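Local coordinates for putative molybdenum carrier protein (Syntrophus aciditrophicus SB, PDB 3IMK) that is of uncertain function but, as a member of the circularly permuted YpsA branch of the SLOG superfamily, may carry molybdenum or bind a nucleotide-like ligand, at residues G35-K40 against T67-L72; I11-G14 against A19-A22. All coordinates share one frame; numbering follows the deposited sequence.

How the interactions relate
Along the chain, strand 10-12 comes first and runs into a glycine-containing turn; interaction 2 closes that short loop by joining I11-G14 to the opening of helix 19-29. The helix then returns to strand 34-38, and interaction 1 closes a longer loop, from G35-K40 by way of strand 56-57 to helix 63-72. The two loops therefore follow in series, neither nested nor crossed. They meet in the sheet, where strands 10-12 and 34-38 are parallel neighbours: G35 N lies 3.1 Å from I11 O, and G35 O lies 3.2 Å from S13 N, both probable hydrogen bonds. N70 also packs on G14, so helix 63-72 touches the first loop.

Interaction 1: residues G35-K40 against T67-L72; sequences GGWVPK and TEKNVL
The indole of W37 carries the aliphatic part of K69 on one face and has the amide oxygen of N70 at its edge. K69 CG sits 3.3 Å from the centroid of the five-membered ring of W37 and 10° off its normal, a CH-pi contact over the face of that ring and so toward the rim of the indole as a whole. Further along, K69 CE lies 3.9 Å from W37 CZ2. The lysine chain is bent at its second side-chain torsion, which carries it along the indole from the five-membered toward the six-membered ring; NZ stays too far for more than a weak cation-pi attraction and instead hydrogen-bonds the bound PG6, a polyether probably from the crystallisation liquor, though such molecules often mark pockets. In the plane of the indole, N70 OD1 comes within 3.2 Å of W37 CD1, and the amide plane is turned 36° from the ring.

The same amide grips the tryptophan backbone twice. W37 N donates to N70 OD1 at 2.9 Å, nearly straight at 168° and onto a lone pair, while N70 ND2 donates to W37 O over 3.1 Å. With both ends engaged, the flip of the carboxamide is fixed. One residue earlier, G36 CA lies 3.7 Å from N70 OD1; the backbone angles of G36 by themselves call for glycine. W37 NE1 is held by D73, just beyond the helix, and M58 touches both W37 and K69.

This is a side-chain carboxamide pairing, by two hydrogen bonds, with the backbone N-H and C=O of a single strand residue, tying helix 63-72 to strand 34-38 of the parallel sheet; W37 and K69 together line the PG6 pocket.

Interaction 2: residues I11-G14 against A19-A22; sequences IISG and ADRA
S13 meets the first turn of helix 19-29 through its hydroxyl: S13 OG donates to D20 O at 2.9 Å, reaching it from above the carbonyl plane, 38° out of it. With chi1 at 80°, OG is set between the backbone N and the carbonyl carbon, and it also passes 3.4 Å from D20 CB. The carboxylate of D20 lies beside G14, its OD2 3.2 Å from both N and C of that residue. A side chain on G14 would meet OD2 tightly, which suits a glycine here.

The next shell holds both groups in place. D20 OD2 accepts from Q16 N and S13 OG is bonded with G15 N, so two successive backbone N-H groups of the turn are each held by a side chain from one end of it, while D20 OD1 is bonded to a glycerol probably from the crystallisation liquor. An alanine at D20 would keep the backbone carbonyl for S13 but would probably leave Q16 N without its acceptor and let the turn shift. R66 reaches G14 O from helix 63-72.

The arrangement is the glycine-containing beta-to-alpha turn that opens the beta-alpha-beta unit 10-12, 19-29, 34-38 of this Rossmann-like SLOG fold.

Interaction 1: residues G35-K40 against T67-L72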
ATOM      1  N   GLY A  35      -2.325  -4.461   9.210  1.00 12.41           N
ATOM      2  CA  GLY A  35      -3.150  -5.593   8.896  1.00 11.91           C
ATOM      3  C   GLY A  35      -3.262  -5.737   7.393  1.00 10.50           C
ATOM      4  O   GLY A  35      -2.439  -5.227   6.641  1.00 10.86           O
ATOM      5  N   GLY A  36      -4.322  -6.423   6.969  1.00 12.45           N
ATOM      6  CA  GLY A  36      -4.580  -6.567   5.544  1.00 11.56           C
ATOM      7  C   GLY A  36      -5.199  -7.900   5.220  1.00 12.18           C
ATOM      8  O   GLY A  36      -4.991  -8.910   5.901  1.00 14.92           O
ATOM      9  N   TRP A  37      -5.920  -7.911   4.134  1.00 10.70           N
ATOM     10  CA  TRP A  37      -6.537  -9.115   3.603  1.00 11.79           C
ATOM     11  C   TRP A  37      -5.621  -9.763   2.588  1.00  9.95           C
ATOM     12  O   TRP A  37      -5.100  -9.118   1.694  1.00 10.72           O
ATOM     13  CB  TRP A  37      -7.837  -8.738   2.923  1.00 11.82           C
ATOM     14  CG  TRP A  37      -8.842  -8.238   3.913  1.00 11.78           C
ATOM     15  CD1 TRP A  37      -9.123  -6.921   4.211  1.00 12.20           C
ATOM     16  CD2 TRP A  37      -9.694  -9.024   4.757  1.00 12.75           C
ATOM     17  NE1 TRP A  37     -10.131  -6.838   5.190  1.00 12.79           N
ATOM     18  CE2 TRP A  37     -10.501  -8.123   5.519  1.00 13.90           C
ATOM     19  CE3 TRP A  37      -9.906 -10.394   4.884  1.00 13.56           C
ATOM     20  CZ2 TRP A  37     -11.470  -8.575   6.420  1.00 13.85           C
ATOM     21  CZ3 TRP A  37     -10.838 -10.840   5.810  1.00 13.15           C
ATOM     22  CH2 TRP A  37     -11.597  -9.939   6.566  1.00 14.20           C
ATOM     23  N   VAL A  38      -5.445 -11.070   2.730  1.00 10.49           N
ATOM     24  CA  VAL A  38      -4.646 -11.896   1.844  1.00 10.86           C
ATOM     25  C   VAL A  38      -5.540 -12.991   1.259  1.00 10.83           C
ATOM     26  O   VAL A  38      -6.602 -13.290   1.816  1.00 10.87           O
ATOM     27  CB  VAL A  38      -3.408 -12.501   2.614  1.00 10.20           C
ATOM     28  CG1 VAL A  38      -2.486 -11.370   3.092  1.00 11.84           C
ATOM     29  CG2 VAL A  38      -3.805 -13.413   3.757  1.00 11.63           C
ATOM     30  N   PRO A  39      -5.105 -13.629   0.163  1.00 10.92           N
ATOM     31  CA  PRO A  39      -5.903 -14.775  -0.329  1.00 10.05           C
ATOM     32  C   PRO A  39      -6.021 -15.883   0.695  1.00 11.43           C
ATOM     33  O   PRO A  39      -5.129 -16.046   1.507  1.00 10.48           O
ATOM     34  CB  PRO A  39      -5.102 -15.254  -1.557  1.00  9.96           C
ATOM     35  CG  PRO A  39      -4.246 -14.056  -1.950  1.00 11.66           C
ATOM     36  CD  PRO A  39      -3.895 -13.423  -0.643  1.00 11.78           C
ATOM     37  N   LYS A  40      -7.073 -16.704   0.600  1.00 11.24           N
ATOM     38  CA  LYS A  40      -7.086 -17.956   1.332  1.00 12.89           C
ATOM     39  C   LYS A  40      -5.750 -18.671   1.124  1.00 11.84           C
ATOM     40  O   LYS A  40      -5.233 -18.706   0.020  1.00 12.31           O
ATOM     41  CB  LYS A  40      -8.246 -18.827   0.875  1.00 13.40           C
ATOM     42  CG  LYS A  40      -8.447 -20.050   1.724  1.00 18.77           C
ATOM     43  CD  LYS A  40      -9.556 -20.930   1.153  1.00 19.18           C
ATOM     44  CE  LYS A  40      -9.168 -21.680  -0.144  1.00 20.31           C
ATOM     45  NZ  LYS A  40     -10.209 -22.708  -0.504  1.00 26.63           N
ATOM     46  N   THR A  67      -7.490  -7.727  -3.246  1.00 11.95           N
ATOM     47  CA  THR A  67      -7.153  -6.329  -3.611  1.00  9.65           C
ATOM     48  C   THR A  67      -8.354  -5.436  -3.443  1.00 11.55           C
ATOM     49  O   THR A  67      -8.238  -4.380  -2.836  1.00 11.85           O
ATOM     50  CB  THR A  67      -6.627  -6.357  -5.066  1.00 11.49           C
ATOM     51  OG1 THR A  67      -5.431  -7.144  -5.064  1.00 13.27           O
ATOM     52  CG2 THR A  67      -6.392  -4.985  -5.628  1.00 14.28           C
ATOM     53  N   GLU A  68      -9.509  -5.904  -3.895  1.00 10.98           N
ATOM     54  CA  GLU A  68     -10.737  -5.132  -3.738  1.00 11.27           C
ATOM     55  C   GLU A  68     -11.048  -4.868  -2.258  1.00 11.57           C
ATOM     56  O   GLU A  68     -11.444  -3.763  -1.892  1.00 11.98           O
ATOM     57  CB  GLU A  68     -11.916  -5.875  -4.395  1.00 13.57           C
ATOM     58  CG  GLU A  68     -13.270  -5.135  -4.363  1.00 13.50           C
ATOM     59  CD  GLU A  68     -14.395  -5.968  -4.957  1.00 16.48           C
ATOM     60  OE1 GLU A  68     -14.413  -7.208  -4.807  1.00 18.94           O
ATOM     61  OE2 GLU A  68     -15.260  -5.374  -5.636  1.00 18.51           O
ATOM     62  N   LYS A  69     -10.908  -5.914  -1.432  1.00 10.66           N
ATOM     63  CA  LYS A  69     -11.226  -5.846   0.022  1.00 10.09           C
ATOM     64  C   LYS A  69     -10.320  -4.815   0.727  1.00 10.56           C
ATOM     65  O   LYS A  69     -10.811  -4.050   1.575  1.00 11.05           O
ATOM     66  CB  LYS A  69     -11.118  -7.253   0.682  1.00 11.81           C
ATOM     67  CG  LYS A  69     -11.686  -7.313   2.120  1.00 14.65           C
ATOM     68  CD  LYS A  69     -13.199  -7.414   2.083  1.00 16.62           C
ATOM     69  CE  LYS A  69     -13.778  -7.517   3.489  1.00 19.78           C
ATOM     70  NZ  LYS A  69     -15.294  -7.670   3.473  1.00 18.85           N
ATOM     71  N   ASN A  70      -9.031  -4.782   0.376  1.00  9.52           N
ATOM     72  CA  ASN A  70      -8.145  -3.778   1.022  1.00 10.92           C
ATOM     73  C   ASN A  70      -8.515  -2.344   0.644  1.00 10.58           C
ATOM     74  O   ASN A  70      -8.435  -1.446   1.468  1.00 11.02           O
ATOM     75  CB  ASN A  70      -6.690  -4.095   0.766  1.00 11.14           C
ATOM     76  CG  ASN A  70      -6.251  -5.352   1.475  1.00  9.84           C
ATOM     77  OD1 ASN A  70      -6.644  -5.591   2.622  1.00 10.35           O
ATOM     78  ND2 ASN A  70      -5.468  -6.188   0.780  1.00 11.90           N
ATOM     79  N   VAL A  71      -8.981  -2.132  -0.578  1.00  9.75           N
ATOM     80  CA  VAL A  71      -9.491  -0.807  -0.995  1.00 11.35           C
ATOM     81  C   VAL A  71     -10.724  -0.421  -0.187  1.00 11.02           C
ATOM     82  O   VAL A  71     -10.868   0.745   0.218  1.00 11.35           O
ATOM     83  CB  VAL A  71      -9.769  -0.762  -2.543  1.00 11.31           C
ATOM     84  CG1 VAL A  71     -10.553   0.507  -2.974  1.00 13.81           C
ATOM     85  CG2 VAL A  71      -8.466  -0.862  -3.355  1.00 11.47           C
ATOM     86  N   LEU A  72     -11.603  -1.382   0.030  1.00 10.51           N
ATOM     87  CA  LEU A  72     -12.870  -1.114   0.711  1.00 12.06           C
ATOM     88  C   LEU A  72     -12.675  -0.943   2.214  1.00 13.26           C
ATOM     89  O   LEU A  72     -13.435  -0.188   2.843  1.00 15.58           O
ATOM     90  CB  LEU A  72     -13.876  -2.224   0.449  1.00 11.99           C
ATOM     91  CG  LEU A  72     -14.501  -2.203  -0.927  1.00 14.42           C
ATOM     92  CD1 LEU A  72     -15.231  -3.535  -1.244  1.00 15.98           C
ATOM     93  CD2 LEU A  72     -15.476  -1.033  -1.054  1.00 16.62           C
TER

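Interaction 2: residues I11-G14 against A19-A22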
ATOM      1  N   ILE A  11      -1.563   0.797   8.825  1.00 10.83           N
ATOM      2  CA  ILE A  11      -1.167   0.524   7.444  1.00 10.43           C
ATOM      3  C   ILE A  11      -1.650  -0.848   7.099  1.00 10.96           C
ATOM      4  O   ILE A  11      -1.438  -1.784   7.873  1.00 11.73           O
ATOM      5  CB  ILE A  11       0.346   0.646   7.246  1.00 11.21           C
ATOM      6  CG1 ILE A  11       0.750   2.134   7.321  1.00 12.52           C
ATOM      7  CG2 ILE A  11       0.787   0.029   5.880  1.00 12.07           C
ATOM      8  CD1 ILE A  11       2.279   2.389   7.445  1.00 13.99           C
ATOM      9  N   ILE A  12      -2.311  -0.998   5.948  1.00 10.80           N
ATOM     10  CA  ILE A  12      -2.655  -2.317   5.475  1.00 10.27           C
ATOM     11  C   ILE A  12      -2.125  -2.592   4.067  1.00 10.38           C
ATOM     12  O   ILE A  12      -1.873  -1.666   3.310  1.00 11.18           O
ATOM     13  CB  ILE A  12      -4.183  -2.598   5.541  1.00 10.78           C
ATOM     14  CG1 ILE A  12      -5.000  -1.842   4.491  1.00 10.96           C
ATOM     15  CG2 ILE A  12      -4.746  -2.288   6.954  1.00 10.44           C
ATOM     16  CD1 ILE A  12      -6.493  -2.340   4.399  1.00 12.20           C
ATOM     17  N   SER A  13      -2.028  -3.877   3.721  1.00 10.20           N
ATOM     18  CA  SER A  13      -1.745  -4.252   2.346  1.00  9.09           C
ATOM     19  C   SER A  13      -2.169  -5.700   2.124  1.00  9.59           C
ATOM     20  O   SER A  13      -2.594  -6.379   3.034  1.00 11.91           O
ATOM     21  CB  SER A  13      -0.266  -4.110   2.039  1.00 11.48           C
ATOM     22  OG  SER A  13       0.485  -5.233   2.537  1.00 11.01           O
ATOM     23  N   GLY A  14      -2.011  -6.137   0.888  1.00 10.57           N
ATOM     24  CA  GLY A  14      -2.421  -7.471   0.468  1.00 11.86           C
ATOM     25  C   GLY A  14      -1.344  -8.520   0.611  1.00 11.17           C
ATOM     26  O   GLY A  14      -1.532  -9.628   0.153  1.00 10.79           O
ATOM     27  N   ALA A  19       5.717  -3.805  -3.193  1.00 11.87           N
ATOM     28  CA  ALA A  19       5.135  -2.698  -2.449  1.00 10.81           C
ATOM     29  C   ALA A  19       4.363  -3.150  -1.201  1.00  9.87           C
ATOM     30  O   ALA A  19       4.518  -2.559  -0.123  1.00 11.43           O
ATOM     31  CB  ALA A  19       4.174  -1.865  -3.372  1.00 12.03           C
ATOM     32  N   ASP A  20       3.511  -4.175  -1.344  1.00 10.49           N
ATOM     33  CA  ASP A  20       2.694  -4.605  -0.190  1.00 10.83           C
ATOM     34  C   ASP A  20       3.607  -4.974   1.005  1.00 10.81           C
ATOM     35  O   ASP A  20       3.273  -4.710   2.186  1.00  9.81           O
ATOM     36  CB  ASP A  20       1.872  -5.853  -0.517  1.00 10.39           C
ATOM     37  CG  ASP A  20       0.632  -5.637  -1.354  1.00 13.17           C
ATOM     38  OD1 ASP A  20       0.305  -4.515  -1.752  1.00 12.44           O
ATOM     39  OD2 ASP A  20      -0.020  -6.696  -1.590  1.00 11.92           O
ATOM     40  N   ARG A  21       4.658  -5.737   0.725  1.00  9.96           N
ATOM     41  CA  ARG A  21       5.528  -6.281   1.771  1.00 10.37           C
ATOM     42  C   ARG A  21       6.341  -5.170   2.432  1.00  9.75           C
ATOM     43  O   ARG A  21       6.470  -5.112   3.683  1.00 11.08           O
ATOM     44  CB  ARG A  21       6.408  -7.392   1.204  1.00 11.45           C
ATOM     45  CG  ARG A  21       6.992  -8.315   2.300  1.00 10.88           C
ATOM     46  CD  ARG A  21       5.910  -9.237   2.942  1.00 11.23           C
ATOM     47  NE  ARG A  21       5.241 -10.143   2.005  1.00 11.51           N
ATOM     48  CZ  ARG A  21       5.728 -11.305   1.590  1.00 14.16           C
ATOM     49  NH1 ARG A  21       6.894 -11.742   2.035  1.00 11.51           N
ATOM     50  NH2 ARG A  21       5.048 -12.049   0.723  1.00 11.91           N
ATOM     51  N   ALA A  22       6.812  -4.208   1.619  1.00 10.91           N
ATOM     52  CA  ALA A  22       7.472  -3.051   2.170  1.00  9.72           C
ATOM     53  C   ALA A  22       6.548  -2.269   3.093  1.00  9.33           C
ATOM     54  O   ALA A  22       6.982  -1.748   4.147  1.00 11.85           O
ATOM     55  CB  ALA A  22       8.029  -2.120   1.056  1.00 11.59           C
TER